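Local coordinates for glycerol-3-phosphate dehydrogenase [NAD(P)+] (Coxiella burnetii, PDB 3K96), which probably catalyses the NAD(P)H-dependent reduction of dihydroxyacetone phosphate to sn-glycerol 3-phosphate, the precursor for phospholipid synthesis, at residues A[236-241]-A[347-352]; A[245-250]-A[259-264]; A[286-291]-A[333-338]; A[309-314]-A[326-331]. All blocks are in the same frame, centred on the assembly; numbering follows the deposited sequence. Where two conformers were deposited one is given.

Contact 1 of 4, residues A[236-241]-A[347-352]; sequences RAALIT and ELLERS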
loop_
_atom_site.group_PDB
_atom_site.type_symbol
_atom_site.label_atom_id
_atom_site.label_comp_id
_atom_site.label_asym_id
_atom_site.label_seq_id
_atom_site.Cartn_x
_atom_site.Cartn_y
_atom_site.Cartn_z
ATOM N N ARG A 236 8.131 -5.021 -5.079
ATOM C CA ARG A 236 6.673 -4.982 -5.117
ATOM C C ARG A 236 6.185 -3.612 -4.688
ATOM O O ARG A 236 5.309 -3.067 -5.312
ATOM C CB ARG A 236 6.060 -6.072 -4.246
ATOM C CG ARG A 236 4.532 -6.058 -4.247
ATOM C CD ARG A 236 3.957 -7.236 -3.544
ATOM N NE ARG A 236 4.252 -7.229 -2.128
ATOM C CZ ARG A 236 3.913 -8.202 -1.284
ATOM N NH1 ARG A 236 3.273 -9.270 -1.724
ATOM N NH2 ARG A 236 4.208 -8.103 0.003
ATOM N N ALA A 237 6.774 -3.036 -3.645
ATOM C CA ALA A 237 6.347 -1.723 -3.156
ATOM C C ALA A 237 6.619 -0.657 -4.206
ATOM O O ALA A 237 5.812 0.238 -4.413
ATOM C CB ALA A 237 7.055 -1.370 -1.826
ATOM N N ALA A 238 7.760 -0.759 -4.876
ATOM C CA ALA A 238 8.106 0.186 -5.933
ATOM C C ALA A 238 7.076 0.093 -7.089
ATOM O O ALA A 238 6.681 1.106 -7.663
ATOM C CB ALA A 238 9.513 -0.084 -6.442
ATOM N N LEU A 239 6.671 -1.120 -7.441
ATOM C CA LEU A 239 5.661 -1.325 -8.492
ATOM C C LEU A 239 4.275 -0.830 -8.053
ATOM O O LEU A 239 3.524 -0.291 -8.865
ATOM C CB LEU A 239 5.579 -2.798 -8.907
ATOM C CG LEU A 239 6.836 -3.335 -9.637
ATOM C CD1 LEU A 239 6.815 -4.859 -9.810
ATOM C CD2 LEU A 239 6.967 -2.656 -10.969
ATOM N N ILE A 240 3.930 -1.001 -6.785
ATOM C CA ILE A 240 2.643 -0.466 -6.297
ATOM C C ILE A 240 2.675 1.073 -6.413
ATOM O O ILE A 240 1.721 1.712 -6.874
ATOM C CB ILE A 240 2.359 -0.924 -4.848
ATOM C CG1 ILE A 240 2.033 -2.428 -4.837
ATOM C CG2 ILE A 240 1.205 -0.132 -4.255
ATOM C CD1 ILE A 240 1.913 -3.088 -3.389
ATOM N N THR A 241 3.808 1.664 -6.040
ATOM C CA THR A 241 3.957 3.092 -6.117
ATOM C C THR A 241 3.799 3.546 -7.573
ATOM O O THR A 241 3.086 4.508 -7.848
ATOM C CB THR A 241 5.305 3.534 -5.543
ATOM O OG1 THR A 241 5.399 3.125 -4.172
ATOM C CG2 THR A 241 5.461 5.029 -5.637
ATOM N N GLU A 347 12.327 -4.254 -17.273
ATOM C CA GLU A 347 12.173 -3.017 -18.056
ATOM C C GLU A 347 11.381 -2.006 -17.217
ATOM O O GLU A 347 11.678 -0.825 -17.245
ATOM C CB GLU A 347 11.473 -3.256 -19.405
ATOM C CG GLU A 347 12.338 -3.988 -20.435
ATOM C CD GLU A 347 11.571 -4.392 -21.708
ATOM O OE1 GLU A 347 10.385 -4.021 -21.867
ATOM O OE2 GLU A 347 12.160 -5.101 -22.549
ATOM N N LEU A 348 10.381 -2.467 -16.474
ATOM C CA LEU A 348 9.583 -1.561 -15.629
ATOM C C LEU A 348 10.387 -0.977 -14.470
ATOM O O LEU A 348 10.290 0.220 -14.183
ATOM C CB LEU A 348 8.362 -2.269 -15.046
ATOM C CG LEU A 348 7.223 -2.578 -16.012
ATOM C CD1 LEU A 348 6.130 -3.351 -15.289
ATOM C CD2 LEU A 348 6.699 -1.271 -16.603
ATOM N N LEU A 349 11.160 -1.826 -13.795
ATOM C CA LEU A 349 11.953 -1.388 -12.645
ATOM C C LEU A 349 13.159 -0.541 -13.048
ATOM O O LEU A 349 13.488 0.412 -12.355
ATOM C CB LEU A 349 12.405 -2.578 -11.777
ATOM C CG LEU A 349 11.316 -3.298 -10.968
ATOM C CD1 LEU A 349 11.822 -4.587 -10.347
ATOM C CD2 LEU A 349 10.735 -2.385 -9.897
ATOM N N GLU A 350 13.794 -0.867 -14.164
ATOM C CA GLU A 350 14.970 -0.124 -14.594
ATOM C C GLU A 350 14.585 1.104 -15.419
ATOM O O GLU A 350 14.858 1.212 -16.608
ATOM C CB GLU A 350 15.929 -1.068 -15.299
ATOM C CG GLU A 350 16.376 -2.176 -14.336
ATOM C CD GLU A 350 17.256 -3.236 -14.970
ATOM O OE1 GLU A 350 17.719 -3.039 -16.120
ATOM O OE2 GLU A 350 17.479 -4.273 -14.302
ATOM N N ARG A 351 13.971 2.034 -14.695
ATOM C CA ARG A 351 13.397 3.290 -15.169
ATOM C C ARG A 351 14.389 4.454 -15.091
ATOM O O ARG A 351 15.337 4.431 -14.289
ATOM C CB ARG A 351 12.262 3.609 -14.205
ATOM C CG ARG A 351 11.291 4.709 -14.538
ATOM C CD ARG A 351 10.730 5.216 -13.204
ATOM N NE ARG A 351 10.541 4.118 -12.241
ATOM C CZ ARG A 351 10.485 4.271 -10.910
ATOM N NH1 ARG A 351 10.615 5.482 -10.361
ATOM N NH2 ARG A 351 10.325 3.204 -10.116
ATOM N N SER A 352 14.116 5.493 -15.886
ATOM C CA SER A 352 14.933 6.712 -15.928
ATOM C C SER A 352 14.293 7.826 -15.086
ATOM O O SER A 352 14.838 8.251 -14.060
ATOM C CB SER A 352 15.093 7.183 -17.377
ATOM O OG SER A 352 15.661 6.161 -18.180
HETATM O O HOH W 1 8.593 3.124 -7.824
#
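Ala-238 is the first residue of 236-241 to meet the last helical turn of 347-352: its CB lies 4.3 Å from CD2 of Leu-349. A water donates to Ala-238 O at 2.8 Å and accepts a weak bond from Arg-351 NH2, in a region of high B-factors, so this bridge is less certain than the apolar contact.

Leu-239 carries most of the packing. Its CG stands beside the backbone N and anti to the carbonyl carbon, and chi1 -68° with chi2 170° brings the CD2 branch across to the other helix although the side chain starts off obliquely. There CD2 sits 3.9 Å from Leu-349 CD2 and 4.3 Å from Leu-348 CB. The two leucines Leu-239 and Leu-349 cross at about a right angle, and Leu-349 CD2 settles against both CG and CD2 of Leu-239. The partners belong to the all-helical C-terminal part of the enzyme: helix 341-349, the last of the chain, ends against the N-terminal turns of the long helix 233-253, and helix 206-228 supports Leu-239 through Thr-223 and Ser-226. Leu-348 also packs on Leu-327 and Gln-330 of helix 326-336.

Further along 236-241, Thr-241 turns its hydroxyl back to its own helix. OG1 donates to Ala-237 O at 2.9 Å, and Thr-241 N reaches the same oxygen from the opposite face of the carbonyl plane. Past the end of helix 341-349, Glu-350 centres an inverse gamma turn, and Arg-351 then continues to the second subunit, where its O accepts from Arg-199 and its guanidinium makes a cation-pi contact with Tyr-201 of that chain.

Contact 2 of 4, residues A[245-250]-A[259-264]; sequences TEMGRL and ETLTGL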
loop_
_atom_site.group_PDB
_atom_site.type_symbol
_atom_site.label_atom_id
_atom_site.label_comp_id
_atom_site.label_asym_id
_atom_site.label_seq_id
_atom_site.Cartn_x
_atom_site.Cartn_y
_atom_site.Cartn_z
ATOM N N THR A 245 0.687 5.852 -9.672
ATOM C CA THR A 245 0.955 6.974 -10.592
ATOM C C THR A 245 0.167 6.866 -11.907
ATOM O O THR A 245 -0.419 7.858 -12.368
ATOM C CB THR A 245 2.474 7.109 -10.886
ATOM O OG1 THR A 245 3.169 7.355 -9.654
ATOM C CG2 THR A 245 2.753 8.250 -11.868
ATOM N N GLU A 246 0.135 5.688 -12.540
ATOM C CA GLU A 246 -0.637 5.596 -13.799
ATOM C C GLU A 246 -2.132 5.561 -13.543
ATOM O O GLU A 246 -2.920 6.026 -14.381
ATOM C CB GLU A 246 -0.167 4.463 -14.736
ATOM C CG GLU A 246 -0.366 3.067 -14.293
ATOM C CD GLU A 246 0.397 2.083 -15.197
ATOM O OE1 GLU A 246 -0.248 1.256 -15.872
ATOM O OE2 GLU A 246 1.650 2.165 -15.249
ATOM N N MET A 247 -2.525 5.017 -12.396
ATOM C CA MET A 247 -3.929 5.017 -12.013
ATOM C C MET A 247 -4.334 6.515 -11.899
ATOM O O MET A 247 -5.361 6.924 -12.408
ATOM C CB MET A 247 -4.132 4.284 -10.681
ATOM C CG MET A 247 -5.584 4.188 -10.198
ATOM S SD MET A 247 -5.733 3.430 -8.550
ATOM C CE MET A 247 -5.302 1.736 -8.924
ATOM N N GLY A 248 -3.477 7.325 -11.284
ATOM C CA GLY A 248 -3.758 8.756 -11.103
ATOM C C GLY A 248 -3.870 9.511 -12.421
ATOM O O GLY A 248 -4.720 10.408 -12.572
ATOM N N ARG A 249 -3.029 9.136 -13.384
ATOM C CA ARG A 249 -3.042 9.764 -14.703
ATOM C C ARG A 249 -4.379 9.505 -15.416
ATOM O O ARG A 249 -4.988 10.411 -15.993
ATOM C CB ARG A 249 -1.870 9.252 -15.546
ATOM C CG ARG A 249 -1.695 10.011 -16.837
ATOM C CD ARG A 249 -0.377 9.658 -17.585
ATOM N NE ARG A 249 0.809 9.919 -16.772
ATOM C CZ ARG A 249 1.595 8.994 -16.233
ATOM N NH1 ARG A 249 2.636 9.377 -15.505
ATOM N NH2 ARG A 249 1.378 7.699 -16.433
ATOM N N LEU A 250 -4.821 8.263 -15.382
ATOM C CA LEU A 250 -6.074 7.893 -15.976
ATOM C C LEU A 250 -7.236 8.643 -15.296
ATOM O O LEU A 250 -8.106 9.216 -15.966
ATOM C CB LEU A 250 -6.277 6.395 -15.843
ATOM C CG LEU A 250 -7.563 5.850 -16.470
ATOM C CD1 LEU A 250 -7.555 6.112 -17.963
ATOM C CD2 LEU A 250 -7.731 4.356 -16.173
ATOM N N GLU A 259 -7.907 12.877 -4.233
ATOM C CA GLU A 259 -8.404 12.438 -2.944
ATOM C C GLU A 259 -8.957 11.009 -3.058
ATOM O O GLU A 259 -8.943 10.241 -2.088
ATOM C CB GLU A 259 -9.504 13.384 -2.420
ATOM C CG GLU A 259 -9.028 14.789 -1.972
ATOM C CD GLU A 259 -8.630 15.714 -3.118
ATOM O OE1 GLU A 259 -9.177 15.569 -4.232
ATOM O OE2 GLU A 259 -7.780 16.609 -2.889
ATOM N N THR A 260 -9.458 10.658 -4.238
ATOM C CA THR A 260 -9.988 9.326 -4.458
ATOM C C THR A 260 -8.822 8.370 -4.597
ATOM O O THR A 260 -8.826 7.256 -4.078
ATOM C CB THR A 260 -10.862 9.266 -5.705
ATOM O OG1 THR A 260 -11.956 10.163 -5.536
ATOM C CG2 THR A 260 -11.394 7.864 -5.917
ATOM N N LEU A 261 -7.797 8.829 -5.275
ATOM C CA LEU A 261 -6.602 8.015 -5.509
ATOM C C LEU A 261 -5.906 7.542 -4.225
ATOM O O LEU A 261 -5.459 6.401 -4.132
ATOM C CB LEU A 261 -5.636 8.817 -6.352
ATOM C CG LEU A 261 -4.420 8.112 -6.891
ATOM C CD1 LEU A 261 -4.834 7.016 -7.914
ATOM C CD2 LEU A 261 -3.538 9.191 -7.526
ATOM N N THR A 262 -5.835 8.410 -3.232
ATOM C CA THR A 262 -5.191 8.084 -1.974
ATOM C C THR A 262 -6.192 7.530 -0.961
ATOM O O THR A 262 -5.839 7.271 0.194
ATOM C CB THR A 262 -4.517 9.323 -1.376
ATOM O OG1 THR A 262 -5.496 10.356 -1.213
ATOM C CG2 THR A 262 -3.407 9.834 -2.302
ATOM N N GLY A 263 -7.442 7.337 -1.395
ATOM C CA GLY A 263 -8.497 6.814 -0.502
ATOM C C GLY A 263 -8.714 5.315 -0.616
ATOM O O GLY A 263 -7.909 4.596 -1.211
ATOM N N LEU A 264 -9.842 4.855 -0.057
ATOM C CA LEU A 264 -10.197 3.448 -0.043
ATOM C C LEU A 264 -10.310 2.810 -1.410
ATOM O O LEU A 264 -9.861 1.672 -1.588
ATOM C CB LEU A 264 -11.512 3.260 0.720
ATOM C CG LEU A 264 -11.486 3.566 2.211
ATOM C CD1 LEU A 264 -12.908 3.796 2.794
ATOM C CD2 LEU A 264 -10.728 2.431 2.963
#
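Leu-261 sets both methyl groups against the backbone of Gly-248, and CD1 also against the side chain of Met-247. CD2 comes to 3.6 Å from Gly-248 CA, and CD1 lies equally close to Gly-248 N, so the isobutyl group rests on the bare glycine surface. CD1 also meets the methionine chain along its length, 3.7 Å from Met-247 CG and 3.8 Å from Met-247 SD. The two side chains slide past each other in opposite directions, giving alongside contact.

Matching first torsions place them: CG is anti to the backbone N in both Met-247 (chi1 -178°) and Leu-261 (chi1 -171°). The methionine then bends at chi3 (-70°), which turns CE out of the line of the chain. With no side chain on Gly-248, the backbones can approach closely, and its CA is 6.3 Å from that of Leu-261.

In the next shell, Met-247 packs on Cys-212 of helix 206-228. The short helix bearing Leu-261 is held by the neighbouring Thr-260, whose OG1 is hydrogen-bonded to Asp-205, while Thr-262 and Leu-264 reach the second subunit. Gly-263 occupies the N-cap position of the helix that follows.

The arrangement is a tight helix-helix contact at a glycine, folding helix 258-261 back on helix 233-253. It borders the probable substrate site: the side chain of Met-247 is about 4 Å from that of Lys-216, the predicted proton acceptor.

Contact 3 of 4, residues A[286-291]-A[333-338]; sequences LALGEG and RILHED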
loop_
_atom_site.group_PDB
_atom_site.type_symbol
_atom_site.label_atom_id
_atom_site.label_comp_id
_atom_site.label_asym_id
_atom_site.label_seq_id
_atom_site.Cartn_x
_atom_site.Cartn_y
_atom_site.Cartn_z
ATOM N N LEU A 286 1.314 -14.561 -10.222
ATOM C CA LEU A 286 2.332 -15.403 -9.586
ATOM C C LEU A 286 2.682 -16.545 -10.516
ATOM O O LEU A 286 3.859 -16.837 -10.746
ATOM C CB LEU A 286 1.840 -15.957 -8.246
ATOM C CG LEU A 286 1.983 -15.065 -7.013
ATOM C CD1 LEU A 286 1.063 -15.541 -5.884
ATOM C CD2 LEU A 286 3.433 -15.054 -6.540
ATOM N N ALA A 287 1.653 -17.184 -11.046
ATOM C CA ALA A 287 1.846 -18.288 -11.962
ATOM C C ALA A 287 2.652 -17.836 -13.203
ATOM O O ALA A 287 3.602 -18.496 -13.593
ATOM C CB ALA A 287 0.516 -18.898 -12.361
ATOM N N LEU A 288 2.295 -16.694 -13.784
ATOM C CA LEU A 288 3.016 -16.203 -14.957
ATOM C C LEU A 288 4.470 -15.957 -14.627
ATOM O O LEU A 288 5.338 -16.250 -15.433
ATOM C CB LEU A 288 2.417 -14.905 -15.494
ATOM C CG LEU A 288 1.009 -14.945 -16.067
ATOM C CD1 LEU A 288 0.651 -13.569 -16.655
ATOM C CD2 LEU A 288 0.935 -15.993 -17.120
ATOM N N GLY A 289 4.722 -15.371 -13.460
ATOM C CA GLY A 289 6.077 -15.088 -13.030
ATOM C C GLY A 289 6.905 -16.341 -12.820
ATOM O O GLY A 289 8.129 -16.336 -13.016
ATOM N N GLU A 290 6.245 -17.416 -12.421
ATOM C CA GLU A 290 6.916 -18.682 -12.204
ATOM C C GLU A 290 7.199 -19.398 -13.511
ATOM O O GLU A 290 7.922 -20.405 -13.519
ATOM C CB GLU A 290 6.099 -19.560 -11.243
ATOM C CG GLU A 290 6.074 -18.957 -9.849
ATOM C CD GLU A 290 5.090 -19.584 -8.870
ATOM O OE1 GLU A 290 5.063 -19.101 -7.710
ATOM O OE2 GLU A 290 4.355 -20.521 -9.233
ATOM N N GLY A 291 6.642 -18.886 -14.614
ATOM C CA GLY A 291 6.851 -19.486 -15.942
ATOM C C GLY A 291 5.647 -20.193 -16.564
ATOM O O GLY A 291 5.743 -20.721 -17.660
ATOM N N ARG A 333 1.518 -6.677 -23.112
ATOM C CA ARG A 333 2.564 -7.290 -23.935
ATOM C C ARG A 333 2.840 -8.721 -23.474
ATOM O O ARG A 333 3.051 -9.619 -24.285
ATOM C CB ARG A 333 3.869 -6.477 -23.874
ATOM C CG ARG A 333 3.798 -5.042 -24.389
ATOM C CD ARG A 333 5.165 -4.324 -24.203
ATOM N NE ARG A 333 6.182 -4.879 -25.085
ATOM C CZ ARG A 333 7.500 -4.718 -24.949
ATOM N NH1 ARG A 333 8.037 -4.049 -23.914
ATOM N NH2 ARG A 333 8.286 -5.286 -25.839
ATOM N N ILE A 334 2.829 -8.931 -22.165
ATOM C CA ILE A 334 3.067 -10.246 -21.614
ATOM C C ILE A 334 1.968 -11.198 -22.072
ATOM O O ILE A 334 2.224 -12.344 -22.434
ATOM C CB ILE A 334 3.149 -10.174 -20.078
ATOM C CG1 ILE A 334 4.462 -9.501 -19.679
ATOM C CG2 ILE A 334 3.088 -11.558 -19.457
ATOM C CD1 ILE A 334 4.586 -9.194 -18.204
ATOM N N LEU A 335 0.736 -10.706 -22.090
ATOM C CA LEU A 335 -0.407 -11.537 -22.470
ATOM C C LEU A 335 -0.548 -11.784 -23.963
ATOM O O LEU A 335 -0.881 -12.893 -24.390
ATOM C CB LEU A 335 -1.720 -10.860 -22.010
ATOM C CG LEU A 335 -1.986 -10.644 -20.522
ATOM C CD1 LEU A 335 -3.356 -9.981 -20.282
ATOM C CD2 LEU A 335 -1.923 -11.959 -19.785
ATOM N N HIS A 336 -0.301 -10.753 -24.763
ATOM C CA HIS A 336 -0.557 -10.846 -26.195
ATOM C C HIS A 336 0.653 -10.790 -27.125
ATOM O O HIS A 336 0.514 -11.088 -28.296
ATOM C CB HIS A 336 -1.552 -9.739 -26.595
ATOM C CG HIS A 336 -2.805 -9.729 -25.773
ATOM N ND1 HIS A 336 -3.786 -10.685 -25.903
ATOM C CD2 HIS A 336 -3.245 -8.868 -24.819
ATOM C CE1 HIS A 336 -4.770 -10.427 -25.053
ATOM N NE2 HIS A 336 -4.462 -9.332 -24.379
ATOM N N GLU A 337 1.836 -10.455 -26.623
ATOM C CA GLU A 337 3.017 -10.355 -27.506
ATOM C C GLU A 337 4.140 -11.283 -27.080
ATOM O O GLU A 337 5.286 -11.108 -27.484
ATOM C CB GLU A 337 3.511 -8.919 -27.563
ATOM C CG GLU A 337 2.438 -7.958 -28.063
ATOM C CD GLU A 337 2.926 -6.535 -28.167
ATOM O OE1 GLU A 337 4.157 -6.283 -28.072
ATOM O OE2 GLU A 337 2.066 -5.662 -28.340
ATOM N N ASP A 338 3.797 -12.249 -26.242
ATOM C CA ASP A 338 4.727 -13.266 -25.767
ATOM C C ASP A 338 5.945 -12.682 -25.027
ATOM O O ASP A 338 6.980 -13.327 -24.959
ATOM C CB ASP A 338 5.186 -14.113 -26.960
ATOM C CG ASP A 338 5.793 -15.433 -26.550
ATOM O OD1 ASP A 338 5.285 -16.064 -25.593
ATOM O OD2 ASP A 338 6.773 -15.857 -27.223
#
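The backbones of 286-291 and 333-338 stay well apart, the nearest CA atoms, those of Leu-288 and Ile-334, being 8.9 Å from each other, so side chains alone span the gap. Leu-288 reaches across with one branch: its CD1 lies 4.2 Å from Ile-334 CG2 and 4.4 Å from Leu-335 CD2, touching the two consecutive residues with a single methyl. CG of Leu-288 is anti to the carbonyl carbon (chi1 -65°), and the side chain leaves the helix in the direction of its partners. Ile-334 answers with its CG2 branch, whereas Leu-335 sets off obliquely and only its end draws near. These separations describe light apolar packing, and just 80 Å² is buried in total by the two segments.

Both segments are C-terminal ends of helices in the helical C-terminal half: 280-290 and 326-336 meet near their last turns, with Ile-225 of helix 206-228 packing on both Leu-288 and Ile-334. The first helix closes in a Schellman motif. Gly-291 has a positive phi (109°), a backbone conformation that suits glycine, and its N bonds to Leu-288 O at 3.1 Å; the last regular helical bond runs from Glu-290 N to Leu-286 O at 3.0 Å.

At the second helix end, Glu-337 N bonds to Arg-333 O at 2.8 Å. The side chains of the same pair form a long salt bridge, in which Glu-337 OE1 lies in plane at the guanidinium edge, 3.9 Å from Arg-333 NE. Lys-294 NZ, at the start of the next helix after 280-290, hydrogen-bonds to Leu-335 O.

Contact 4 of 4, residues A[309-314]-A[326-331]; sequences YNTDQV and PLTFQV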
loop_
_atom_site.group_PDB
_atom_site.type_symbol
_atom_site.label_atom_id
_atom_site.label_comp_id
_atom_site.label_asym_id
_atom_site.label_seq_id
_atom_site.Cartn_x
_atom_site.Cartn_y
_atom_site.Cartn_z
ATOM N N TYR A 309 -9.208 -9.334 -18.931
ATOM C CA TYR A 309 -10.229 -8.501 -19.554
ATOM C C TYR A 309 -10.006 -7.044 -19.170
ATOM O O TYR A 309 -10.022 -6.178 -20.041
ATOM C CB TYR A 309 -11.613 -8.970 -19.114
ATOM C CG TYR A 309 -12.757 -8.313 -19.820
ATOM C CD1 TYR A 309 -13.131 -8.714 -21.104
ATOM C CD2 TYR A 309 -13.523 -7.349 -19.183
ATOM C CE1 TYR A 309 -14.225 -8.119 -21.753
ATOM C CE2 TYR A 309 -14.610 -6.756 -19.812
ATOM C CZ TYR A 309 -14.956 -7.137 -21.092
ATOM O OH TYR A 309 -16.043 -6.540 -21.697
ATOM N N ASN A 310 -9.797 -6.760 -17.886
ATOM C CA ASN A 310 -9.529 -5.388 -17.463
ATOM C C ASN A 310 -8.333 -4.808 -18.235
ATOM O O ASN A 310 -8.368 -3.663 -18.646
ATOM C CB ASN A 310 -9.147 -5.261 -15.978
ATOM C CG ASN A 310 -10.265 -5.608 -14.993
ATOM O OD1 ASN A 310 -9.967 -5.830 -13.811
ATOM N ND2 ASN A 310 -11.521 -5.652 -15.442
ATOM N N THR A 311 -7.254 -5.590 -18.365
ATOM C CA THR A 311 -6.040 -5.128 -19.030
ATOM C C THR A 311 -6.364 -4.740 -20.463
ATOM O O THR A 311 -5.993 -3.660 -20.941
ATOM C CB THR A 311 -4.917 -6.212 -19.044
ATOM O OG1 THR A 311 -4.587 -6.597 -17.714
ATOM C CG2 THR A 311 -3.645 -5.697 -19.713
ATOM N N ASP A 312 -7.086 -5.609 -21.141
ATOM C CA ASP A 312 -7.433 -5.348 -22.540
ATOM C C ASP A 312 -8.298 -4.115 -22.704
ATOM O O ASP A 312 -8.061 -3.318 -23.612
ATOM C CB ASP A 312 -8.123 -6.574 -23.149
ATOM C CG ASP A 312 -7.184 -7.759 -23.262
ATOM O OD1 ASP A 312 -5.940 -7.536 -23.166
ATOM O OD2 ASP A 312 -7.682 -8.903 -23.443
ATOM N N GLN A 313 -9.274 -3.923 -21.811
ATOM C CA GLN A 313 -10.182 -2.766 -21.950
ATOM C C GLN A 313 -9.480 -1.451 -21.639
ATOM O O GLN A 313 -9.645 -0.464 -22.361
ATOM C CB GLN A 313 -11.428 -2.912 -21.066
ATOM C CG GLN A 313 -12.293 -4.114 -21.392
ATOM C CD GLN A 313 -12.853 -4.071 -22.794
ATOM O OE1 GLN A 313 -13.334 -3.041 -23.264
ATOM N NE2 GLN A 313 -12.799 -5.195 -23.469
ATOM N N VAL A 314 -8.676 -1.446 -20.582
ATOM C CA VAL A 314 -7.970 -0.249 -20.191
ATOM C C VAL A 314 -6.891 0.085 -21.200
ATOM O O VAL A 314 -6.698 1.258 -21.531
ATOM C CB VAL A 314 -7.398 -0.361 -18.759
ATOM C CG1 VAL A 314 -6.467 0.795 -18.452
ATOM C CG2 VAL A 314 -8.540 -0.420 -17.761
ATOM N N PRO A 326 2.477 2.630 -18.302
ATOM C CA PRO A 326 3.543 1.643 -18.518
ATOM C C PRO A 326 3.300 0.260 -17.956
ATOM O O PRO A 326 3.597 -0.714 -18.647
ATOM C CB PRO A 326 4.796 2.277 -17.866
ATOM C CG PRO A 326 4.416 3.683 -17.479
ATOM C CD PRO A 326 2.942 3.869 -17.651
ATOM N N LEU A 327 2.810 0.144 -16.722
ATOM C CA LEU A 327 2.549 -1.186 -16.177
ATOM C C LEU A 327 1.466 -1.904 -16.973
ATOM O O LEU A 327 1.626 -3.077 -17.323
ATOM C CB LEU A 327 2.217 -1.199 -14.679
ATOM C CG LEU A 327 3.433 -1.090 -13.745
ATOM C CD1 LEU A 327 4.146 0.246 -13.902
ATOM C CD2 LEU A 327 3.038 -1.331 -12.285
ATOM N N THR A 328 0.382 -1.198 -17.269
ATOM C CA THR A 328 -0.739 -1.782 -18.016
ATOM C C THR A 328 -0.287 -2.235 -19.393
ATOM O O THR A 328 -0.673 -3.292 -19.854
ATOM C CB THR A 328 -1.869 -0.761 -18.175
ATOM O OG1 THR A 328 -2.320 -0.370 -16.868
ATOM C CG2 THR A 328 -3.002 -1.342 -19.005
ATOM N N PHE A 329 0.553 -1.433 -20.037
ATOM C CA PHE A 329 1.041 -1.791 -21.353
ATOM C C PHE A 329 1.949 -3.008 -21.322
ATOM O O PHE A 329 1.868 -3.843 -22.218
ATOM C CB PHE A 329 1.718 -0.606 -22.031
ATOM C CG PHE A 329 0.750 0.368 -22.610
ATOM C CD1 PHE A 329 0.868 0.786 -23.928
ATOM C CD2 PHE A 329 -0.341 0.821 -21.858
ATOM C CE1 PHE A 329 -0.060 1.682 -24.474
ATOM C CE2 PHE A 329 -1.253 1.702 -22.390
ATOM C CZ PHE A 329 -1.116 2.138 -23.703
ATOM N N GLN A 330 2.809 -3.115 -20.309
ATOM C CA GLN A 330 3.690 -4.284 -20.195
ATOM C C GLN A 330 2.867 -5.535 -19.944
ATOM O O GLN A 330 3.117 -6.573 -20.545
ATOM C CB GLN A 330 4.717 -4.115 -19.083
ATOM C CG GLN A 330 5.850 -3.174 -19.403
ATOM C CD GLN A 330 6.828 -3.742 -20.420
ATOM O OE1 GLN A 330 6.441 -4.178 -21.504
ATOM N NE2 GLN A 330 8.112 -3.725 -20.070
ATOM N N VAL A 331 1.876 -5.446 -19.067
ATOM C CA VAL A 331 1.027 -6.623 -18.807
ATOM C C VAL A 331 0.373 -7.060 -20.128
ATOM O O VAL A 331 0.364 -8.250 -20.471
ATOM C CB VAL A 331 -0.020 -6.396 -17.703
ATOM C CG1 VAL A 331 -0.982 -7.593 -17.609
ATOM C CG2 VAL A 331 0.671 -6.165 -16.369
#
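Thr-311 OG1, hydrogen-bonded to Gly-307 O one turn back in its own helix, also rests 3.7 Å from CG1 of Val-331 across the interface. The hydroxyl therefore meets its polar need within the helix and presents its flank to a methyl group. CG2 of the same threonine, anti to the backbone N, touches two partners: Thr-328 O at 3.8 Å and Val-331 CG1 at 3.9 Å.

One turn further on, Val-314 adds CG1, which comes to 4.1 Å from Thr-328 CG2. Both pairs, Thr-311 with Val-331 and Val-314 with Thr-328, cross at about a right angle, so branches meet over short patches. The hydroxyl of Thr-328 follows a similar division of labour: OG1 is hydrogen-bonded to Glu-246 OE1 of helix 233-253, and its first torsion (-60°) places CG2 anti to the backbone N, where it can face Val-314.

The segment axes approach to 9.5 Å with a signed crossing angle of -117°. Thr-311 and Thr-328 are the closest pair of CA atoms, 6.4 Å apart. Ile-218 of helix 206-228 packs on Thr-311, Val-314 and Thr-328, closing the interface from a third helix.

No hydrogen bond links the two segments. With both threonine hydroxyls engaged outside the pair, the beta-branched residues act chiefly as apolar surface, and the buried contact rests on van der Waals packing between helices 307-320 and 326-336 of the C-terminal helical domain.

All four contacts lie in the helical C-terminal part of the chain. Contact 1 spans the longest loop, 236 to 352, and encloses the others: contact 2 closes first, then contact 3 opens, with contact 4 nested inside it. Contacts 1 and 2 share helix 233-253, their centres about 17 Å apart, and both touch the second subunit. Contacts 3 and 4 share helix 326-336, with centres about 12 Å apart, and are joined by a hydrogen bond between His-336 NE2 and Asp-312 OD1. Glu-246 ties contact 2 to the start of 326-331, while Glu-347 reaches Arg-333 and Gln-330. Helix 326-336 thus links helices 233-253 and 341-349, which touch the second subunit, to 280-290 and 307-320, whose contacts here do not.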